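Local coordinates for cell division control protein 11 (Saccharomyces cerevisiae, PDB 5AR1) that is a septin GTPase subunit, involved in cytokinesis, that joins other septins in the cortical filament collar at the mother-bud neck, at residues Y205-D210 / L229-I234. Numbering follows the deposited sequence.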
loop_
_atom_site.group_PDB
_atom_site.type_symbol
_atom_site.label_atom_id
_atom_site.label_comp_id
_atom_site.label_asym_id
_atom_site.label_seq_id
_atom_site.Cartn_x
_atom_site.Cartn_y
_atom_site.Cartn_z
ATOM N N TYR A 205 -2.748 -5.935 -2.498
ATOM C CA TYR A 205 -4.175 -5.558 -2.420
ATOM C C TYR A 205 -4.525 -5.140 -3.803
ATOM O O TYR A 205 -4.015 -4.119 -4.272
ATOM C CB TYR A 205 -4.426 -4.385 -1.459
ATOM C CG TYR A 205 -5.887 -4.017 -1.276
ATOM C CD1 TYR A 205 -6.679 -4.671 -0.341
ATOM C CD2 TYR A 205 -6.476 -3.004 -2.030
ATOM C CE1 TYR A 205 -8.013 -4.326 -0.148
ATOM C CE2 TYR A 205 -7.816 -2.651 -1.851
ATOM C CZ TYR A 205 -8.575 -3.302 -0.890
ATOM O OH TYR A 205 -9.899 -2.984 -0.694
ATOM N N ASN A 206 -5.323 -5.947 -4.499
ATOM C CA ASN A 206 -5.628 -5.617 -5.883
ATOM C C ASN A 206 -7.054 -5.054 -6.086
ATOM O O ASN A 206 -7.728 -5.375 -7.061
ATOM C CB ASN A 206 -5.342 -6.814 -6.768
ATOM C CG ASN A 206 -5.358 -6.461 -8.212
ATOM O OD1 ASN A 206 -4.888 -5.390 -8.614
ATOM N ND2 ASN A 206 -6.008 -7.302 -8.997
ATOM N N PHE A 207 -7.490 -4.180 -5.175
ATOM C CA PHE A 207 -8.793 -3.519 -5.224
ATOM C C PHE A 207 -9.978 -4.522 -5.381
ATOM O O PHE A 207 -10.769 -4.415 -6.333
ATOM C CB PHE A 207 -8.779 -2.410 -6.294
ATOM C CG PHE A 207 -7.745 -1.368 -5.953
ATOM C CD1 PHE A 207 -8.016 -0.378 -5.016
ATOM C CD2 PHE A 207 -6.464 -1.441 -6.477
ATOM C CE1 PHE A 207 -7.038 0.542 -4.646
ATOM C CE2 PHE A 207 -5.489 -0.515 -6.111
ATOM C CZ PHE A 207 -5.786 0.477 -5.209
ATOM N N PRO A 208 -10.086 -5.509 -4.444
ATOM C CA PRO A 208 -11.206 -6.470 -4.493
ATOM C C PRO A 208 -12.529 -5.745 -4.311
ATOM O O PRO A 208 -12.606 -4.822 -3.498
ATOM C CB PRO A 208 -10.946 -7.379 -3.287
ATOM C CG PRO A 208 -9.518 -7.160 -2.922
ATOM C CD PRO A 208 -9.244 -5.747 -3.258
ATOM N N PHE A 209 -13.556 -6.134 -5.072
ATOM C CA PHE A 209 -14.850 -5.446 -5.048
ATOM C C PHE A 209 -16.025 -6.373 -4.745
ATOM O O PHE A 209 -15.949 -7.576 -5.026
ATOM C CB PHE A 209 -15.066 -4.699 -6.377
ATOM C CG PHE A 209 -15.259 -5.608 -7.572
ATOM C CD1 PHE A 209 -14.170 -6.139 -8.249
ATOM C CD2 PHE A 209 -16.536 -5.952 -8.003
ATOM C CE1 PHE A 209 -14.352 -7.006 -9.325
ATOM C CE2 PHE A 209 -16.714 -6.817 -9.084
ATOM C CZ PHE A 209 -15.620 -7.332 -9.742
ATOM N N ASP A 210 -17.127 -5.799 -4.194
ATOM C CA ASP A 210 -18.324 -6.564 -3.864
ATOM C C ASP A 210 -19.088 -6.802 -5.140
ATOM O O ASP A 210 -19.758 -5.897 -5.626
ATOM C CB ASP A 210 -19.174 -5.840 -2.817
ATOM N N LEU A 229 -1.589 0.899 -11.076
ATOM C CA LEU A 229 -0.648 0.116 -10.275
ATOM C C LEU A 229 0.572 -0.317 -11.073
ATOM O O LEU A 229 0.396 -0.782 -12.217
ATOM C CB LEU A 229 -1.358 -1.141 -9.748
ATOM C CG LEU A 229 -1.526 -1.326 -8.264
ATOM C CD1 LEU A 229 -1.494 -0.014 -7.498
ATOM C CD2 LEU A 229 -2.787 -2.078 -7.991
ATOM N N PRO A 230 1.801 -0.258 -10.480
ATOM C CA PRO A 230 2.166 0.301 -9.164
ATOM C C PRO A 230 2.044 1.824 -9.187
ATOM O O PRO A 230 2.553 2.457 -10.112
ATOM C CB PRO A 230 3.635 -0.135 -8.982
ATOM C CG PRO A 230 3.906 -1.120 -10.057
ATOM C CD PRO A 230 3.013 -0.709 -11.183
ATOM N N PHE A 231 1.339 2.413 -8.200
ATOM C CA PHE A 231 1.117 3.854 -8.160
ATOM C C PHE A 231 2.387 4.702 -8.211
ATOM O O PHE A 231 3.238 4.564 -7.351
ATOM C CB PHE A 231 0.263 4.244 -6.944
ATOM C CG PHE A 231 -1.147 3.697 -6.918
ATOM C CD1 PHE A 231 -1.905 3.616 -8.086
ATOM C CD2 PHE A 231 -1.751 3.343 -5.711
ATOM C CE1 PHE A 231 -3.213 3.134 -8.054
ATOM C CE2 PHE A 231 -3.064 2.859 -5.680
ATOM C CZ PHE A 231 -3.782 2.754 -6.852
ATOM N N ALA A 232 2.521 5.557 -9.228
ATOM C CA ALA A 232 3.640 6.496 -9.316
ATOM C C ALA A 232 3.014 7.797 -8.831
ATOM O O ALA A 232 2.548 8.616 -9.629
ATOM C CB ALA A 232 4.118 6.618 -10.755
ATOM N N ILE A 233 2.889 7.905 -7.501
ATOM C CA ILE A 233 2.199 8.966 -6.765
ATOM C C ILE A 233 3.163 10.131 -6.417
ATOM O O ILE A 233 4.001 9.988 -5.540
ATOM C CB ILE A 233 1.440 8.312 -5.552
ATOM C CG1 ILE A 233 0.652 9.324 -4.719
ATOM C CG2 ILE A 233 2.318 7.449 -4.656
ATOM C CD1 ILE A 233 -0.720 8.729 -4.174
ATOM N N ILE A 234 3.051 11.270 -7.147
ATOM C CA ILE A 234 3.927 12.459 -7.022
ATOM C C ILE A 234 3.191 13.812 -7.178
ATOM O O ILE A 234 2.134 13.848 -7.795
ATOM C CB ILE A 234 5.140 12.370 -8.011
ATOM C CG1 ILE A 234 4.765 11.739 -9.380
ATOM C CG2 ILE A 234 6.337 11.643 -7.375
ATOM C CD1 ILE A 234 4.007 12.630 -10.388
#
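Phe207 of one irregular loop reaches Leu229 and Phe231 of another, with the backbones well apart: the nearest CA atoms, those of Asn206 and Leu229, are 8.8 Å from each other. The two phenylalanines point tip to tip: CZ of Phe207 lies 3.4 Å from CZ of Phe231, the rings meet rim to rim with planes at 56°, and neither sits over the other's face. Leu229 touches both rings, one methyl to each. CD2 touches the edge of the Phe207 ring, 3.6 Å from CE2, while CD1 sits 3.4 Å above the centre of the Phe231 ring. Asn206 adds a looser touch, its OD1 4.0 Å from Leu229 CD2. An alanine in place of Phe207 would probably leave Leu229 CD2 and the tip of Phe231 without their shared partner, opening a gap between the loops. Leu225 packs on both phenylalanines, and Phe231 also rests on Ile172 and Val174. This small apolar cluster joins the loops flanking helix 218-228 to strand 171-175 of the central sheet, to which Tyr205 and Phe231 also hydrogen-bond through their backbones, at Ile171 and Ile175, in the septin G domain, a P-loop GTPase fold.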